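Local coordinates for terminal oxygenase component of carbazole (Janthinobacterium sp., PDB 7BUG), which forms the terminal oxygenase of carbazole 1,9a-dioxygenase, which adds dioxygen to the angular C-9a and adjacent C-1 positions of carbazole, at residues A[146-151]-A[265-270]; A[280-285]-A[294-299]. All coordinates share one frame; numbering follows the deposited sequence.

Contact 1 of 2, residues A[146-151]-A[265-270]; sequences ARDTPP and WLPGVL. With MXE (2-methoxyethanol), chain N.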
loop_
_atom_site.group_PDB
_atom_site.type_symbol
_atom_site.label_atom_id
_atom_site.label_comp_id
_atom_site.label_asym_id
_atom_site.label_seq_id
_atom_site.Cartn_x
_atom_site.Cartn_y
_atom_site.Cartn_z
ATOM N N ALA A 146 -14.752 25.144 -27.539
ATOM C CA ALA A 146 -13.951 24.930 -28.765
ATOM C C ALA A 146 -12.445 25.045 -28.524
ATOM O O ALA A 146 -11.709 24.405 -29.267
ATOM C CB ALA A 146 -14.354 25.918 -29.841
ATOM N N ARG A 147 -11.963 25.894 -27.608
ATOM C CA ARG A 147 -10.524 26.063 -27.343
ATOM C C ARG A 147 -9.884 24.703 -27.009
ATOM O O ARG A 147 -8.708 24.502 -27.373
ATOM C CB ARG A 147 -10.257 27.023 -26.204
ATOM C CG ARG A 147 -8.805 27.465 -26.157
ATOM C CD ARG A 147 -8.380 27.988 -24.839
ATOM N NE ARG A 147 -8.506 26.985 -23.761
ATOM C CZ ARG A 147 -8.391 27.276 -22.475
ATOM N NH1 ARG A 147 -8.006 28.501 -22.099
ATOM N NH2 ARG A 147 -8.570 26.355 -21.543
ATOM N N ASP A 148 -10.640 23.851 -26.306
ATOM C CA ASP A 148 -10.096 22.618 -25.678
ATOM C C ASP A 148 -10.680 21.408 -26.381
ATOM O O ASP A 148 -10.661 20.321 -25.781
ATOM C CB ASP A 148 -10.403 22.591 -24.183
ATOM C CG ASP A 148 -9.576 23.579 -23.371
ATOM O OD1 ASP A 148 -8.528 24.015 -23.861
ATOM O OD2 ASP A 148 -10.044 23.959 -22.259
ATOM N N THR A 149 -11.070 21.534 -27.642
ATOM C CA THR A 149 -11.629 20.411 -28.422
ATOM C C THR A 149 -10.944 20.446 -29.763
ATOM O O THR A 149 -10.522 21.510 -30.231
ATOM C CB THR A 149 -13.153 20.447 -28.573
ATOM O OG1 THR A 149 -13.542 21.690 -29.164
ATOM C CG2 THR A 149 -13.893 20.320 -27.270
ATOM N N PRO A 150 -10.720 19.286 -30.393
ATOM C CA PRO A 150 -10.020 19.289 -31.664
ATOM C C PRO A 150 -10.905 19.923 -32.719
ATOM O O PRO A 150 -12.134 19.916 -32.603
ATOM C CB PRO A 150 -9.851 17.791 -31.987
ATOM C CG PRO A 150 -9.958 17.151 -30.642
ATOM C CD PRO A 150 -11.011 17.938 -29.879
ATOM N N PRO A 151 -10.308 20.382 -33.824
ATOM C CA PRO A 151 -11.124 20.879 -34.936
ATOM C C PRO A 151 -12.131 19.808 -35.412
ATOM O O PRO A 151 -11.804 18.616 -35.422
ATOM C CB PRO A 151 -10.099 21.185 -36.039
ATOM C CG PRO A 151 -8.763 21.263 -35.358
ATOM C CD PRO A 151 -8.875 20.390 -34.118
ATOM N N TRP A 265 -4.029 17.692 -29.097
ATOM C CA TRP A 265 -4.456 19.056 -28.670
ATOM C C TRP A 265 -4.429 19.130 -27.153
ATOM O O TRP A 265 -4.882 18.164 -26.509
ATOM C CB TRP A 265 -5.868 19.313 -29.205
ATOM C CG TRP A 265 -5.928 19.173 -30.693
ATOM C CD1 TRP A 265 -6.106 18.027 -31.403
ATOM C CD2 TRP A 265 -5.666 20.209 -31.663
ATOM N NE1 TRP A 265 -6.026 18.267 -32.754
ATOM C CE2 TRP A 265 -5.748 19.603 -32.938
ATOM C CE3 TRP A 265 -5.374 21.581 -31.567
ATOM C CZ2 TRP A 265 -5.556 20.325 -34.118
ATOM C CZ3 TRP A 265 -5.154 22.277 -32.733
ATOM C CH2 TRP A 265 -5.253 21.660 -33.982
ATOM N N LEU A 266 -4.027 20.278 -26.609
ATOM C CA LEU A 266 -4.346 20.577 -25.195
ATOM C C LEU A 266 -5.857 20.541 -25.013
ATOM O O LEU A 266 -6.604 21.054 -25.840
ATOM C CB LEU A 266 -3.739 21.907 -24.752
ATOM C CG LEU A 266 -2.248 21.870 -24.427
ATOM C CD1 LEU A 266 -1.717 23.301 -24.390
ATOM C CD2 LEU A 266 -1.976 21.188 -23.091
ATOM N N PRO A 267 -6.349 20.043 -23.856
ATOM C CA PRO A 267 -5.495 19.578 -22.749
ATOM C C PRO A 267 -4.962 18.128 -22.806
ATOM O O PRO A 267 -4.230 17.710 -21.905
ATOM C CB PRO A 267 -6.444 19.665 -21.537
ATOM C CG PRO A 267 -7.807 19.333 -22.160
ATOM C CD PRO A 267 -7.775 20.022 -23.499
ATOM N N GLY A 268 -5.326 17.392 -23.832
ATOM C CA GLY A 268 -4.870 16.001 -24.000
ATOM C C GLY A 268 -5.913 15.204 -24.754
ATOM O O GLY A 268 -6.570 14.282 -24.191
ATOM N N VAL A 269 -6.080 15.536 -26.029
ATOM C CA VAL A 269 -7.109 14.912 -26.876
ATOM C C VAL A 269 -6.504 14.722 -28.259
ATOM O O VAL A 269 -5.941 15.675 -28.858
ATOM C CB VAL A 269 -8.453 15.659 -26.921
ATOM C CG1 VAL A 269 -8.297 17.122 -27.210
ATOM C CG2 VAL A 269 -9.378 15.060 -27.933
ATOM N N LEU A 270 -6.609 13.489 -28.734
ATOM C CA LEU A 270 -6.092 13.043 -30.042
ATOM C C LEU A 270 -7.233 13.059 -31.060
ATOM O O LEU A 270 -8.367 12.613 -30.779
ATOM C CB LEU A 270 -5.545 11.624 -29.885
ATOM C CG LEU A 270 -4.828 11.021 -31.098
ATOM C CD1 LEU A 270 -3.417 11.583 -31.220
ATOM C CD2 LEU A 270 -4.774 9.503 -31.004
HETATM O O1 MXE N . -17.100 26.669 -28.155
HETATM C C1 MXE N . -18.402 27.115 -27.823
HETATM C C2 MXE N . -18.458 27.984 -26.579
HETATM O O2 MXE N . -18.916 27.169 -25.504
HETATM C C3 MXE N . -18.332 27.128 -24.252
HETATM O O HOH W 1 -6.277 23.262 -27.290
#
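With CG anti to its own carbonyl carbon (chi1 -57°), Trp265 lays one face of its indole against two consecutive prolines. Pro150 CA sits 4.1 Å from the centroid of the Trp265 five-membered ring, almost straight above it, and Pro151 CD lies 3.7 Å from the centroid of the Trp265 six-membered ring, both CH-pi contacts. Ser263 OG holds the indole NE1. Val269 and Pro150 also meet tip to tip, and the 3.5 Å between Val269 CG2 and Pro150 CG is tight.

At the other end, the ring of Pro267, which follows a cis peptide, crosses Asp148 at about a right angle, its CD 3.7 Å from Asp148 CB. Arg147 grips the Asp148 carboxylate side-on in a salt bridge: NE meets OD1 from above the carboxylate plane, and NH2 lies 2.9 Å from OD2, on its syn lone pair; His28 and Trp29 also bond to it. No direct hydrogen bond spans the segments; a water 2.7 Å from both Arg147 O and Leu266 O bridges them. Ala146 N bonds to O1 of 2-methoxyethanol, shared with Gln127. Opposite Trp265, Gly268 and Val269 form a classic beta bulge at the start of strand 269-273 in the ring-hydroxylase sheet.

Contact 2 of 2, residues A[280-285]-A[294-299]; sequences MMQFEW and HYYFQT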
loop_
_atom_site.group_PDB
_atom_site.type_symbol
_atom_site.label_atom_id
_atom_site.label_comp_id
_atom_site.label_asym_id
_atom_site.label_seq_id
_atom_site.Cartn_x
_atom_site.Cartn_y
_atom_site.Cartn_z
ATOM N N MET A 280 -15.207 8.332 -41.310
ATOM C CA MET A 280 -15.389 8.763 -39.901
ATOM C C MET A 280 -14.055 9.209 -39.302
ATOM O O MET A 280 -13.012 9.051 -39.931
ATOM C CB MET A 280 -16.093 7.669 -39.097
ATOM C CG MET A 280 -15.344 6.422 -38.881
ATOM S SD MET A 280 -16.517 5.021 -38.495
ATOM C CE MET A 280 -17.667 5.695 -37.337
ATOM N N MET A 281 -14.098 9.804 -38.111
ATOM C CA MET A 281 -12.855 10.202 -37.440
ATOM C C MET A 281 -12.912 9.838 -35.962
ATOM O O MET A 281 -13.979 9.567 -35.452
ATOM C CB MET A 281 -12.543 11.688 -37.620
ATOM C CG MET A 281 -13.645 12.605 -37.324
ATOM S SD MET A 281 -13.258 14.286 -38.001
ATOM C CE MET A 281 -13.742 14.120 -39.720
ATOM N N GLN A 282 -11.738 9.706 -35.360
ATOM C CA GLN A 282 -11.675 9.321 -33.942
ATOM C C GLN A 282 -11.160 10.504 -33.122
ATOM O O GLN A 282 -10.140 11.075 -33.484
ATOM C CB GLN A 282 -10.852 8.047 -33.797
ATOM C CG GLN A 282 -10.753 7.552 -32.373
ATOM C CD GLN A 282 -10.461 6.071 -32.222
ATOM O OE1 GLN A 282 -10.667 5.297 -33.159
ATOM N NE2 GLN A 282 -9.976 5.661 -31.047
ATOM N N PHE A 283 -11.854 10.821 -32.042
ATOM C CA PHE A 283 -11.359 11.827 -31.075
ATOM C C PHE A 283 -11.305 11.140 -29.717
ATOM O O PHE A 283 -12.318 10.592 -29.260
ATOM C CB PHE A 283 -12.281 13.043 -31.011
ATOM C CG PHE A 283 -12.779 13.658 -32.301
ATOM C CD1 PHE A 283 -13.965 13.222 -32.891
ATOM C CD2 PHE A 283 -12.100 14.713 -32.903
ATOM C CE1 PHE A 283 -14.459 13.840 -34.037
ATOM C CE2 PHE A 283 -12.614 15.335 -34.035
ATOM C CZ PHE A 283 -13.805 14.918 -34.575
ATOM N N GLU A 284 -10.143 11.132 -29.070
ATOM C CA GLU A 284 -10.063 10.442 -27.783
ATOM C C GLU A 284 -9.281 11.320 -26.796
ATOM O O GLU A 284 -8.206 11.854 -27.099
ATOM C CB GLU A 284 -9.513 9.014 -27.934
ATOM C CG GLU A 284 -8.143 8.947 -28.496
ATOM C CD GLU A 284 -7.619 7.498 -28.547
ATOM O OE1 GLU A 284 -8.473 6.608 -28.802
ATOM O OE2 GLU A 284 -6.452 7.276 -28.253
ATOM N N TRP A 285 -9.837 11.401 -25.599
ATOM C CA TRP A 285 -9.237 12.146 -24.482
ATOM C C TRP A 285 -8.591 11.157 -23.510
ATOM O O TRP A 285 -9.147 10.042 -23.312
ATOM C CB TRP A 285 -10.287 12.953 -23.739
ATOM C CG TRP A 285 -10.753 14.223 -24.387
ATOM C CD1 TRP A 285 -10.408 15.457 -23.942
ATOM C CD2 TRP A 285 -11.668 14.433 -25.486
ATOM N NE1 TRP A 285 -11.059 16.432 -24.650
ATOM C CE2 TRP A 285 -11.824 15.833 -25.616
ATOM C CE3 TRP A 285 -12.375 13.591 -26.352
ATOM C CZ2 TRP A 285 -12.648 16.398 -26.587
ATOM C CZ3 TRP A 285 -13.214 14.168 -27.297
ATOM C CH2 TRP A 285 -13.325 15.550 -27.403
ATOM N N HIS A 294 -6.506 7.556 -15.382
ATOM C CA HIS A 294 -7.144 8.454 -16.367
ATOM C C HIS A 294 -8.481 7.875 -16.780
ATOM O O HIS A 294 -8.681 6.652 -16.810
ATOM C CB HIS A 294 -6.260 8.805 -17.554
ATOM C CG HIS A 294 -5.919 7.685 -18.467
ATOM N ND1 HIS A 294 -4.880 6.782 -18.150
ATOM C CD2 HIS A 294 -6.366 7.338 -19.689
ATOM C CE1 HIS A 294 -4.788 5.913 -19.128
ATOM N NE2 HIS A 294 -5.657 6.196 -20.072
ATOM N N TYR A 295 -9.352 8.754 -17.238
ATOM C CA TYR A 295 -10.473 8.323 -18.106
ATOM C C TYR A 295 -9.976 8.240 -19.549
ATOM O O TYR A 295 -9.325 9.136 -20.058
ATOM C CB TYR A 295 -11.651 9.290 -18.136
ATOM C CG TYR A 295 -12.447 9.432 -16.889
ATOM C CD1 TYR A 295 -13.309 8.408 -16.546
ATOM C CD2 TYR A 295 -12.387 10.568 -16.083
ATOM C CE1 TYR A 295 -14.062 8.484 -15.404
ATOM C CE2 TYR A 295 -13.140 10.652 -14.927
ATOM C CZ TYR A 295 -14.012 9.617 -14.620
ATOM O OH TYR A 295 -14.795 9.607 -13.497
ATOM N N TYR A 296 -10.221 7.125 -20.208
ATOM C CA TYR A 296 -9.952 6.952 -21.647
ATOM C C TYR A 296 -11.287 7.172 -22.330
ATOM O O TYR A 296 -12.192 6.270 -22.354
ATOM C CB TYR A 296 -9.312 5.588 -21.895
ATOM C CG TYR A 296 -9.069 5.302 -23.348
ATOM C CD1 TYR A 296 -8.629 6.258 -24.244
ATOM C CD2 TYR A 296 -9.158 3.994 -23.830
ATOM C CE1 TYR A 296 -8.372 5.971 -25.570
ATOM C CE2 TYR A 296 -8.845 3.684 -25.138
ATOM C CZ TYR A 296 -8.484 4.666 -26.039
ATOM O OH TYR A 296 -8.234 4.418 -27.385
ATOM N N PHE A 297 -11.490 8.411 -22.760
ATOM C CA PHE A 297 -12.793 8.895 -23.215
ATOM C C PHE A 297 -12.757 8.898 -24.738
ATOM O O PHE A 297 -12.131 9.772 -25.362
ATOM C CB PHE A 297 -13.104 10.261 -22.587
ATOM C CG PHE A 297 -14.514 10.747 -22.828
ATOM C CD1 PHE A 297 -14.892 11.408 -23.973
ATOM C CD2 PHE A 297 -15.444 10.617 -21.834
ATOM C CE1 PHE A 297 -16.193 11.860 -24.130
ATOM C CE2 PHE A 297 -16.760 11.055 -21.970
ATOM C CZ PHE A 297 -17.118 11.694 -23.131
ATOM N N GLN A 298 -13.307 7.831 -25.332
ATOM C CA GLN A 298 -13.104 7.538 -26.760
ATOM C C GLN A 298 -14.382 7.969 -27.510
ATOM O O GLN A 298 -15.502 7.643 -26.993
ATOM C CB GLN A 298 -12.987 6.029 -26.981
ATOM C CG GLN A 298 -11.694 5.382 -26.562
ATOM C CD GLN A 298 -11.865 3.871 -26.684
ATOM O OE1 GLN A 298 -12.768 3.291 -26.086
ATOM N NE2 GLN A 298 -11.057 3.269 -27.537
ATOM N N THR A 299 -14.250 8.678 -28.625
ATOM C CA THR A 299 -15.399 9.057 -29.476
ATOM C C THR A 299 -15.063 8.810 -30.942
ATOM O O THR A 299 -13.906 8.883 -31.321
ATOM C CB THR A 299 -15.844 10.521 -29.310
ATOM O OG1 THR A 299 -14.878 11.377 -29.907
ATOM C CG2 THR A 299 -16.061 10.913 -27.857
#
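The Tyr296 ring has Gln298 CG over one face, 3.3 Å above its plane, and the Glu284 carboxylate at its edge, with the two planes 88° apart. Phe297 O, which accepts Trp285 N, lies at the edge of the indole, in its plane, and the Trp285 side chain runs beside that of Phe297, pointing the same way, with the two CB atoms 4.1 Å apart. Arg337 makes a cation-pi contact with Tyr296, Phe153 meets both Trp285 and Phe283 edge-to-face, and Phe34 stacks on Phe297.

CG of Glu284 stands between its backbone N and carbonyl carbon (chi1 61°), and the chain then extends until OE1 is 2.6 Å from Tyr296 OH, which donates to it on the syn side but well out of the carboxylate plane. Gln282 NE2, also bonded to Asn330, reaches Glu284 OE1 from the opposite face of that plane, at 2.9 Å, while Tyr286 OH bonds to Glu284 OE2. An alanine at Glu284 would probably cost the Tyr296 hydroxyl its carboxylate acceptor and Gln282 one of its two, and let the phenol ring shift.

Strands 281-288 and 293-303 form a beta hairpin in the antiparallel sheet of the ring-hydroxylase domain. Phe283 with Thr299 and Trp285 with Phe297 are hydrogen-bonded pairs, and Glu284 with Gln298 is the non-hydrogen-bonded pair between them. Glu284, Tyr296 and Gln298 share the face nearer the mononuclear iron: the Glu284 side chain is about 6 Å from the ferrous ion, and that of Tyr296 about 5 Å from the side chain of the iron ligand Asp333.

On the other face, Thr299 OG1 lies between its backbone N and carbonyl carbon (chi1 72°) and donates to Phe283 O at 2.8 Å. That carbonyl also accepts Thr299 N.

From the N terminus, the chain leaves strand 132-137, passes through 146-151 and enters strand 158-167, an outermost strand of the seven-stranded sheet. It then runs through helices and further strands before 265-270 closes contact 1, a loop of 113 intervening residues. Contact 2 follows in series, neither nested nor crossed: a short hairpin with eight residues between 280-285 and 294-299. Their centres are 11 Å apart, and strands 269-273 and 281-288 are neighbours in the sheet, with a probable hydrogen bond from Leu270 N to Glu284 O and Val269 packed on Trp285. Contact 1 ties the inter-strand loop to this sheet; contact 2 pairs two of its strands.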